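Local coordinates for protein amidase, hydantoinase/carbamoylase family (PDB 5TP4) that probably hydrolyses N-carbamoyl-L-amino acids, or related carbon-nitrogen bonds, as a zinc-dependent amidase of the peptidase M20 family, at residues V151-L156 with A372-T377; A193-H198 with R340-L345; A347-A352 with T405-N410; I360-G365 with M379-C384. One frame throughout, in Å; residues are numbered along the deposited sequence. Where two conformers were deposited one is given.

Contact 1 of 4, residues V151-L156 with A372-T377; sequences VFTGAL and ARRVPT
Thr153 and Arg374 bring the two backbones nearest each other, their CA atoms 6.5 Å apart, where the last turn of helix 147-153 meets the loop that leads from helix 367-372 into strand 377-382. Gly154 leaves the helix with a positive phi of 85°, and its N still bonds back to Val151 O at 3.1 Å, while a further backbone bond links Leu156 with Ala150. Across the gap the work falls to one arginine. The Arg374 chain is folded rather than extended, bent at chi2 (-74°) and again at chi3 (-60°), two bends that wrap it around the carbonyl oxygen of Thr153. Its CG lies 3.8 Å from Thr153 CB and 3.7 Å from Thr153 O, and the guanidinium then returns toward the same oxygen, with NH1 3.0 Å from Thr153 O. The oxygen lies obliquely to the guanidinium, and the angle at NH1 is too poor for a hydrogen bond. The approach is better read as a loose electrostatic one, in which the positive group probably gains from the negative end of the helix. Thr153 itself is buried, its OG1 turned back to Ser149 O of its own helix, and its side chain also rests on Leu371. Beyond Val375 the loop is tied by Thr377 OG1, which donates to Val375 O at 2.9 Å from above the carbonyl plane. The helix end is a Schellman motif, here brought against the loop that enters a central strand of the M20 zinc-hydrolase domain.

Contact 2 of 4, residues A193-H198 with R340-L345; sequences AYFEAH and RGCVEL. With ZN (zinc ion), chain P.
Glu196 OE2, on the strand whose Phe195 touches the facing helix, accepts a 2.7 Å hydrogen bond from Tyr194 OH and a weak one from the Ala368 amide. The tyrosine hydroxyl comes from above the carboxylate plane, while Glu196 OE1 is bonded to Ser91, which probably restricts the rotation of the carboxylate. These groups occupy one face of the central sheet of the M20 catalytic domain, an alpha/beta/alpha fold, and helix 340-353 packs on the other. Strand segment 193-198 and helix segment 340-345 cross at -45° with their axes 9.8 Å apart. Cys342 carries most of the meeting. Its SG lies 3.8 Å from Ala193 CB, and it also stands 4.9 Å from the centroid of the Phe195 ring, an oblique sulfur-aromatic contact 42° off the ring normal. With CG anti to its carbonyl carbon (chi1 -69°), Phe195 sends the far end of its ring to the helix. There CZ comes within 4.1 Å of Cys342 CB, the carbonyl oxygen of Cys342 lies at the ring edge, and Leu345 CD1 also meets that edge, 4.2 Å from Phe195 CZ. Leu408 and Val412 of helix 398-416 pack on the same phenylalanine, which is thereby wedged between two helices and the sheet. Farther along, the strand runs into the metal site, where the His198 ring supplies NE2 to a zinc ion at 2.4 Å, alongside His92 and two waters.

Contact 3 of 4, residues A347-A352 with T405-N410; sequences ARAAEA and TNVLLN
Val407 is rotated so that CG1 stands anti to its backbone N (chi1 167°) and CG2 anti to its carbonyl carbon, and the two methyls straddle neighbouring residues of the other helix. CG1 reaches Ala349 CB at 4.0 Å, while CG2 lies alongside the backbone of Ala350, 3.9 Å from its CA. Ala349 in turn points its methyl at helix 398-416, where CB is 3.7 Å from Val407 O and 4.0 Å from Asn410 CB. Small residues allow this closeness: the CA atoms of Ala349 and Val407 are only 5.2 Å apart, and the segment axes approach to 8.4 Å at a crossing angle of 125°. Both helices lie on one face of the central sheet of the M20 catalytic domain, with Ile212 of strand 212-229 beneath Ala350 and Val407. Asn410 offers its CB to the contact and keeps its amide for other partners. ND2 donates almost straight (174°) to Asn406 O at 3.0 Å and also bonds Leu13 O, while OD1 accepts from NE2 of His7, a residue of the purification tag. Asn406 O receives Asn410 N as well, the two donors arriving from opposite faces of the carbonyl plane.

Contact 4 of 4, residues I360-G365 with M379-C384; sequences IVSGAG and MVFIPC
The Phe381 ring is met at its edge by Ser362 OG, which lies near the ring plane 3.6 Å from CZ, while Ile360 CG2 and Val361 O approach it obliquely. Both segments belong to the central mixed sheet of the M20 fold. Strands 357-362 and 377-382 each pair with strand 212-229, one parallel and the other antiparallel, so Phe381 reaches past that intermediate strand, over Val215. The strand segments run at 104° to each other with axes 9.3 Å apart, too far for backbone pairing, and the aromatic side chain closes the distance. A chi2 of -5° brings CA nearly into the ring plane. Ile360 crosses the phenylalanine side chain at about a right angle and puts its CG2 methyl 3.8 Å from Phe381 CD2. Leu205 of helix 204-208 packs on both of these residues, completing an apolar cluster. Past Ser362 the chain turns into a loop where Ala364 packs on His234 of the second subunit and the Gly365 amide binds a sulfonate oxygen of a buffer molecule. Across the base of that turn, Ser362 OG, anti to its own backbone N, donates to Ala364 O at 2.9 Å, in the carbonyl plane.

Overall arrangement
Strand 193-199 joins most of these contacts. Pro376 of contact 1 gives its O to Tyr194 N of contact 2 at 2.8 Å, and farther along the same edge His198 N and Val380 O, 2.9 Å apart, tie contact 2 to contact 4 in the parallel pairing of strands 193-199 and 377-382. Contact 3 covers the sheet from the helix side: Leu408 CD1 lies 3.8 Å from Phe195 CB, and Val407 CG1 4.1 Å from Val380 CG1. The metal site borders contacts 2 and 4, with the side chains of Phe381 and the zinc ligand His198 about 4 Å apart. Contacts 1 and 3, whose centres are 24 Å apart, both lie away from it.

Contact 1 of 4, residues V151-L156 with A372-T377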
# COMPACT_ATOMS: atom_id res chain seq x y z
N VAL B 151 -0.30 -31.88 -15.99
CA VAL B 151 -1.05 -32.74 -16.92
C VAL B 151 -0.45 -34.14 -16.93
O VAL B 151 -1.18 -35.14 -16.88
CB VAL B 151 -1.08 -32.13 -18.34
CG1 VAL B 151 -1.73 -33.10 -19.35
CG2 VAL B 151 -1.88 -30.82 -18.31
N PHE B 152 0.88 -34.25 -16.94
CA PHE B 152 1.53 -35.56 -16.89
C PHE B 152 1.10 -36.38 -15.68
O PHE B 152 0.85 -37.60 -15.79
CB PHE B 152 3.05 -35.37 -16.89
CG PHE B 152 3.82 -36.66 -16.90
CD1 PHE B 152 4.19 -37.24 -18.10
CD2 PHE B 152 4.21 -37.26 -15.70
CE1 PHE B 152 4.93 -38.44 -18.10
CE2 PHE B 152 4.95 -38.45 -15.70
CZ PHE B 152 5.30 -39.03 -16.89
N THR B 153 1.01 -35.75 -14.50
CA THR B 153 0.66 -36.49 -13.29
C THR B 153 -0.85 -36.66 -13.10
O THR B 153 -1.25 -37.32 -12.14
CB THR B 153 1.25 -35.81 -12.04
OG1 THR B 153 0.67 -34.51 -11.86
CG2 THR B 153 2.76 -35.71 -12.16
N GLY B 154 -1.68 -36.09 -13.96
CA GLY B 154 -3.11 -36.19 -13.80
C GLY B 154 -3.74 -35.16 -12.88
O GLY B 154 -4.94 -35.23 -12.62
N ALA B 155 -2.95 -34.21 -12.38
CA ALA B 155 -3.47 -33.18 -11.48
C ALA B 155 -4.29 -32.15 -12.24
O ALA B 155 -5.20 -31.53 -11.67
CB ALA B 155 -2.31 -32.53 -10.72
N LEU B 156 -4.02 -31.99 -13.54
CA LEU B 156 -4.72 -31.05 -14.41
C LEU B 156 -5.19 -31.84 -15.63
O LEU B 156 -4.35 -32.40 -16.35
CB LEU B 156 -3.82 -29.88 -14.82
CG LEU B 156 -4.40 -28.83 -15.77
CD1 LEU B 156 -5.59 -28.15 -15.13
CD2 LEU B 156 -3.33 -27.81 -16.12
N ALA B 372 6.54 -35.48 -7.42
CA ALA B 372 6.74 -36.17 -6.14
C ALA B 372 5.45 -36.74 -5.59
O ALA B 372 5.49 -37.67 -4.77
CB ALA B 372 7.33 -35.21 -5.10
N ARG B 373 4.31 -36.20 -6.00
CA ARG B 373 3.04 -36.71 -5.53
C ARG B 373 2.63 -37.99 -6.23
O ARG B 373 1.69 -38.64 -5.79
CB ARG B 373 1.96 -35.64 -5.68
CG ARG B 373 2.26 -34.43 -4.80
CD ARG B 373 1.34 -33.24 -5.12
NE ARG B 373 1.74 -32.09 -4.31
CZ ARG B 373 1.55 -30.83 -4.66
NH1 ARG B 373 0.95 -30.54 -5.81
NH2 ARG B 373 1.98 -29.85 -3.85
N ARG B 374 3.36 -38.38 -7.28
CA ARG B 374 2.99 -39.56 -8.06
C ARG B 374 4.14 -40.55 -8.18
O ARG B 374 3.88 -41.75 -8.31
CB ARG B 374 2.52 -39.14 -9.46
CG ARG B 374 1.07 -38.66 -9.54
CD ARG B 374 0.07 -39.82 -9.43
NE ARG B 374 0.25 -40.81 -10.50
CZ ARG B 374 -0.60 -41.00 -11.52
NH1 ARG B 374 -1.72 -40.28 -11.62
NH2 ARG B 374 -0.35 -41.93 -12.43
N VAL B 375 5.39 -40.09 -8.19
CA VAL B 375 6.51 -41.01 -8.39
C VAL B 375 7.65 -40.63 -7.46
O VAL B 375 7.75 -39.48 -7.00
CB VAL B 375 6.99 -41.02 -9.85
CG1 VAL B 375 5.81 -41.09 -10.84
CG2 VAL B 375 7.80 -39.84 -10.12
N PRO B 376 8.52 -41.60 -7.13
CA PRO B 376 9.68 -41.28 -6.28
C PRO B 376 10.55 -40.20 -6.89
O PRO B 376 11.00 -40.31 -8.04
CB PRO B 376 10.42 -42.62 -6.17
CG PRO B 376 9.38 -43.63 -6.41
CD PRO B 376 8.45 -43.04 -7.42
N THR B 377 10.80 -39.14 -6.11
CA THR B 377 11.39 -37.91 -6.61
C THR B 377 12.48 -37.39 -5.68
O THR B 377 12.38 -37.53 -4.45
CB THR B 377 10.29 -36.83 -6.78
OG1 THR B 377 9.42 -37.22 -7.87
CG2 THR B 377 10.87 -35.44 -7.08

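Contact 2 of 4, residues A193-H198 with R340-L345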
# COMPACT_ATOMS: atom_id res chain seq x y z
N ALA B 193 11.71 -43.20 -11.24
CA ALA B 193 12.12 -42.14 -10.33
C ALA B 193 12.29 -40.88 -11.16
O ALA B 193 12.51 -40.95 -12.37
CB ALA B 193 13.42 -42.46 -9.60
N TYR B 194 12.15 -39.73 -10.50
CA TYR B 194 12.29 -38.44 -11.16
C TYR B 194 13.31 -37.64 -10.38
O TYR B 194 13.19 -37.47 -9.17
CB TYR B 194 10.96 -37.68 -11.20
CG TYR B 194 11.08 -36.29 -11.76
CD1 TYR B 194 11.06 -36.09 -13.13
CD2 TYR B 194 11.18 -35.17 -10.92
CE1 TYR B 194 11.17 -34.82 -13.66
CE2 TYR B 194 11.32 -33.90 -11.46
CZ TYR B 194 11.30 -33.74 -12.83
OH TYR B 194 11.40 -32.48 -13.39
N PHE B 195 14.32 -37.14 -11.09
CA PHE B 195 15.33 -36.28 -10.49
C PHE B 195 15.36 -34.92 -11.19
O PHE B 195 15.25 -34.84 -12.42
CB PHE B 195 16.72 -36.92 -10.59
CG PHE B 195 16.90 -38.15 -9.75
CD1 PHE B 195 16.60 -39.41 -10.25
CD2 PHE B 195 17.42 -38.05 -8.46
CE1 PHE B 195 16.79 -40.54 -9.49
CE2 PHE B 195 17.62 -39.16 -7.68
CZ PHE B 195 17.31 -40.42 -8.18
N GLU B 196 15.54 -33.84 -10.42
CA GLU B 196 15.61 -32.51 -11.02
C GLU B 196 16.73 -31.74 -10.36
O GLU B 196 16.72 -31.59 -9.14
CB GLU B 196 14.28 -31.76 -10.86
CG GLU B 196 14.33 -30.34 -11.36
CD GLU B 196 12.97 -29.78 -11.75
OE1 GLU B 196 12.91 -28.59 -12.16
OE2 GLU B 196 11.96 -30.52 -11.67
N ALA B 197 17.68 -31.25 -11.16
CA ALA B 197 18.68 -30.33 -10.65
C ALA B 197 18.22 -28.90 -10.88
O ALA B 197 17.63 -28.58 -11.93
CB ALA B 197 20.03 -30.60 -11.32
N HIS B 198 18.48 -28.01 -9.91
CA HIS B 198 18.01 -26.63 -10.03
C HIS B 198 18.88 -25.73 -9.18
O HIS B 198 19.43 -26.15 -8.16
CB HIS B 198 16.54 -26.54 -9.57
CG HIS B 198 15.78 -25.40 -10.18
ND1 HIS B 198 15.92 -24.09 -9.74
CD2 HIS B 198 14.88 -25.37 -11.19
CE1 HIS B 198 15.15 -23.31 -10.48
NE2 HIS B 198 14.50 -24.05 -11.35
N ARG B 340 12.32 -40.60 0.36
CA ARG B 340 13.50 -40.77 1.21
C ARG B 340 14.62 -41.50 0.47
O ARG B 340 15.79 -41.10 0.56
CB ARG B 340 13.14 -41.52 2.49
CG ARG B 340 14.32 -41.58 3.47
CD ARG B 340 14.06 -42.32 4.80
NE ARG B 340 13.63 -43.72 4.63
CZ ARG B 340 14.34 -44.68 4.05
NH1 ARG B 340 15.55 -44.45 3.54
NH2 ARG B 340 13.83 -45.90 3.96
N GLY B 341 14.29 -42.55 -0.28
CA GLY B 341 15.32 -43.31 -0.97
C GLY B 341 16.02 -42.54 -2.07
O GLY B 341 17.25 -42.64 -2.21
N CYS B 342 15.27 -41.79 -2.88
CA CYS B 342 15.91 -40.98 -3.92
C CYS B 342 16.72 -39.84 -3.31
O CYS B 342 17.80 -39.49 -3.81
CB CYS B 342 14.87 -40.42 -4.91
SG CYS B 342 14.14 -41.73 -5.94
N VAL B 343 16.22 -39.25 -2.21
CA VAL B 343 16.97 -38.19 -1.53
C VAL B 343 18.28 -38.75 -0.99
O VAL B 343 19.34 -38.11 -1.09
CB VAL B 343 16.12 -37.55 -0.42
CG1 VAL B 343 16.93 -36.50 0.33
CG2 VAL B 343 14.90 -36.87 -1.03
N GLU B 344 18.23 -39.99 -0.47
CA GLU B 344 19.44 -40.61 0.06
C GLU B 344 20.47 -40.85 -1.03
O GLU B 344 21.68 -40.81 -0.76
CB GLU B 344 19.07 -41.92 0.77
CG GLU B 344 20.25 -42.73 1.29
CD GLU B 344 19.81 -44.05 1.92
OE1 GLU B 344 18.90 -43.98 2.77
OE2 GLU B 344 20.32 -45.14 1.56
N LEU B 345 20.04 -41.11 -2.28
CA LEU B 345 21.02 -41.27 -3.35
C LEU B 345 21.75 -39.96 -3.61
O LEU B 345 22.96 -39.95 -3.91
CB LEU B 345 20.34 -41.74 -4.63
CG LEU B 345 19.70 -43.13 -4.56
CD1 LEU B 345 19.02 -43.48 -5.88
CD2 LEU B 345 20.74 -44.21 -4.20
ZN ZN P . 12.64 -23.10 -12.52
O HOH W 1 11.42 -25.05 -11.72
O HOH W 2 11.07 -21.76 -11.59

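Contact 3 of 4, residues A347-A352 with T405-N410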
# COMPACT_ATOMS: atom_id res chain seq x y z
N ALA B 347 22.30 -37.57 -1.40
CA ALA B 347 23.22 -37.39 -0.29
C ALA B 347 24.45 -38.27 -0.46
O ALA B 347 25.58 -37.81 -0.27
CB ALA B 347 22.50 -37.72 1.03
N ARG B 348 24.25 -39.54 -0.82
CA ARG B 348 25.40 -40.44 -0.92
C ARG B 348 26.35 -39.99 -2.02
O ARG B 348 27.57 -40.12 -1.88
CB ARG B 348 24.95 -41.88 -1.16
CG ARG B 348 24.16 -42.52 -0.04
CD ARG B 348 23.75 -43.98 -0.43
NE ARG B 348 23.14 -44.69 0.69
CZ ARG B 348 23.83 -45.39 1.59
NH1 ARG B 348 25.16 -45.50 1.50
NH2 ARG B 348 23.19 -45.99 2.59
N ALA B 349 25.81 -39.48 -3.14
CA ALA B 349 26.68 -39.01 -4.20
C ALA B 349 27.48 -37.81 -3.74
O ALA B 349 28.70 -37.72 -3.98
CB ALA B 349 25.88 -38.68 -5.46
N ALA B 350 26.82 -36.87 -3.04
CA ALA B 350 27.55 -35.72 -2.52
C ALA B 350 28.64 -36.18 -1.56
O ALA B 350 29.77 -35.67 -1.59
CB ALA B 350 26.60 -34.75 -1.81
N GLU B 351 28.32 -37.13 -0.69
CA GLU B 351 29.32 -37.55 0.29
C GLU B 351 30.47 -38.27 -0.38
O GLU B 351 31.63 -38.10 0.03
CB GLU B 351 28.67 -38.43 1.37
CG GLU B 351 27.67 -37.64 2.20
CD GLU B 351 26.97 -38.48 3.25
OE1 GLU B 351 27.53 -39.53 3.64
OE2 GLU B 351 25.86 -38.09 3.68
N ALA B 352 30.19 -39.08 -1.40
CA ALA B 352 31.26 -39.83 -2.05
C ALA B 352 32.31 -38.90 -2.67
O ALA B 352 33.50 -39.21 -2.67
CB ALA B 352 30.70 -40.76 -3.13
N THR B 405 26.01 -31.41 -11.16
CA THR B 405 25.74 -32.40 -12.19
C THR B 405 26.48 -33.72 -11.93
O THR B 405 25.96 -34.79 -12.26
CB THR B 405 26.08 -31.84 -13.56
OG1 THR B 405 25.49 -30.54 -13.67
CG2 THR B 405 25.52 -32.70 -14.70
N ASN B 406 27.68 -33.66 -11.34
CA ASN B 406 28.32 -34.89 -10.87
C ASN B 406 27.44 -35.64 -9.88
O ASN B 406 27.35 -36.87 -9.92
CB ASN B 406 29.68 -34.59 -10.24
CG ASN B 406 30.72 -34.24 -11.28
OD1 ASN B 406 30.59 -34.59 -12.46
ND2 ASN B 406 31.79 -33.58 -10.83
N VAL B 407 26.79 -34.90 -8.97
CA VAL B 407 25.89 -35.54 -8.01
C VAL B 407 24.67 -36.10 -8.72
O VAL B 407 24.26 -37.24 -8.47
CB VAL B 407 25.49 -34.54 -6.91
CG1 VAL B 407 24.31 -35.10 -6.09
CG2 VAL B 407 26.70 -34.28 -5.99
N LEU B 408 24.08 -35.32 -9.63
CA LEU B 408 22.93 -35.80 -10.40
C LEU B 408 23.28 -37.07 -11.15
O LEU B 408 22.53 -38.05 -11.13
CB LEU B 408 22.47 -34.72 -11.38
CG LEU B 408 21.28 -35.11 -12.30
CD1 LEU B 408 20.01 -35.28 -11.41
CD2 LEU B 408 21.07 -34.05 -13.37
N LEU B 409 24.43 -37.06 -11.81
CA LEU B 409 24.85 -38.21 -12.61
C LEU B 409 24.93 -39.45 -11.75
O LEU B 409 24.50 -40.54 -12.17
CB LEU B 409 26.23 -37.92 -13.22
CG LEU B 409 27.02 -39.09 -13.78
CD1 LEU B 409 26.36 -39.63 -15.07
CD2 LEU B 409 28.46 -38.61 -14.08
N ASN B 410 25.55 -39.34 -10.58
CA ASN B 410 25.81 -40.55 -9.83
C ASN B 410 24.59 -41.01 -9.05
O ASN B 410 24.44 -42.22 -8.82
CB ASN B 410 27.02 -40.35 -8.91
CG ASN B 410 28.32 -40.52 -9.66
OD1 ASN B 410 28.82 -41.63 -9.78
ND2 ASN B 410 28.84 -39.42 -10.26

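Contact 4 of 4, residues I360-G365 with M379-C384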
# COMPACT_ATOMS: atom_id res chain seq x y z
N ILE B 360 17.97 -29.20 2.70
CA ILE B 360 17.34 -27.90 2.49
C ILE B 360 15.96 -28.12 1.89
O ILE B 360 15.74 -29.07 1.14
CB ILE B 360 18.24 -27.04 1.56
CG1 ILE B 360 17.67 -25.64 1.34
CG2 ILE B 360 18.40 -27.73 0.18
CD1 ILE B 360 18.75 -24.65 0.82
N VAL B 361 15.00 -27.28 2.25
CA VAL B 361 13.67 -27.40 1.67
C VAL B 361 13.62 -26.57 0.39
O VAL B 361 14.31 -25.55 0.27
CB VAL B 361 12.59 -26.98 2.70
CG1 VAL B 361 12.59 -25.46 2.91
CG2 VAL B 361 11.22 -27.50 2.30
N SER B 362 12.82 -26.99 -0.60
CA SER B 362 12.60 -26.15 -1.76
C SER B 362 11.61 -25.05 -1.41
O SER B 362 10.45 -25.33 -1.08
CB SER B 362 12.10 -26.98 -2.95
OG SER B 362 11.85 -26.09 -4.04
N GLY B 363 12.07 -23.79 -1.45
CA GLY B 363 11.17 -22.71 -1.09
C GLY B 363 10.27 -22.24 -2.20
O GLY B 363 9.41 -21.39 -1.95
N ALA B 364 10.44 -22.73 -3.42
CA ALA B 364 9.57 -22.32 -4.52
C ALA B 364 9.13 -23.54 -5.31
O ALA B 364 9.65 -24.64 -5.14
CB ALA B 364 10.26 -21.30 -5.44
N GLY B 365 8.16 -23.34 -6.20
CA GLY B 365 7.61 -24.44 -6.96
C GLY B 365 8.55 -24.91 -8.06
O GLY B 365 9.36 -24.15 -8.59
N MET B 379 15.60 -33.93 -5.59
CA MET B 379 16.20 -32.80 -6.30
C MET B 379 17.62 -32.54 -5.83
O MET B 379 17.99 -32.84 -4.68
CB MET B 379 15.40 -31.50 -6.12
CG MET B 379 14.04 -31.46 -6.85
SD MET B 379 13.28 -29.81 -6.66
CE MET B 379 14.31 -28.83 -7.73
N VAL B 380 18.41 -31.96 -6.73
CA VAL B 380 19.75 -31.47 -6.42
C VAL B 380 19.72 -29.96 -6.55
O VAL B 380 19.52 -29.45 -7.66
CB VAL B 380 20.83 -32.03 -7.36
CG1 VAL B 380 22.24 -31.62 -6.85
CG2 VAL B 380 20.74 -33.57 -7.50
N PHE B 381 19.95 -29.24 -5.44
CA PHE B 381 20.15 -27.79 -5.53
C PHE B 381 21.64 -27.45 -5.61
O PHE B 381 22.47 -28.10 -4.97
CB PHE B 381 19.62 -27.05 -4.30
CG PHE B 381 18.16 -26.67 -4.34
CD1 PHE B 381 17.37 -26.87 -5.44
CD2 PHE B 381 17.60 -26.11 -3.20
CE1 PHE B 381 16.02 -26.50 -5.43
CE2 PHE B 381 16.25 -25.74 -3.17
CZ PHE B 381 15.47 -25.93 -4.28
N ILE B 382 21.95 -26.39 -6.36
CA ILE B 382 23.27 -25.75 -6.34
C ILE B 382 23.10 -24.30 -5.90
O ILE B 382 22.02 -23.71 -6.03
CB ILE B 382 23.98 -25.85 -7.72
CG1 ILE B 382 23.20 -25.13 -8.84
CG2 ILE B 382 24.24 -27.32 -8.07
CD1 ILE B 382 24.05 -24.87 -10.08
N PRO B 383 24.15 -23.69 -5.36
CA PRO B 383 24.04 -22.29 -4.94
C PRO B 383 23.90 -21.35 -6.13
O PRO B 383 24.27 -21.67 -7.26
CB PRO B 383 25.35 -22.02 -4.18
CG PRO B 383 26.25 -23.08 -4.56
CD PRO B 383 25.49 -24.24 -5.08
N CYS B 384 23.35 -20.17 -5.85
CA CYS B 384 23.23 -19.14 -6.87
C CYS B 384 23.47 -17.79 -6.22
O CYS B 384 23.25 -17.61 -5.02
CB CYS B 384 21.87 -19.16 -7.57
SG CYS B 384 20.43 -19.02 -6.45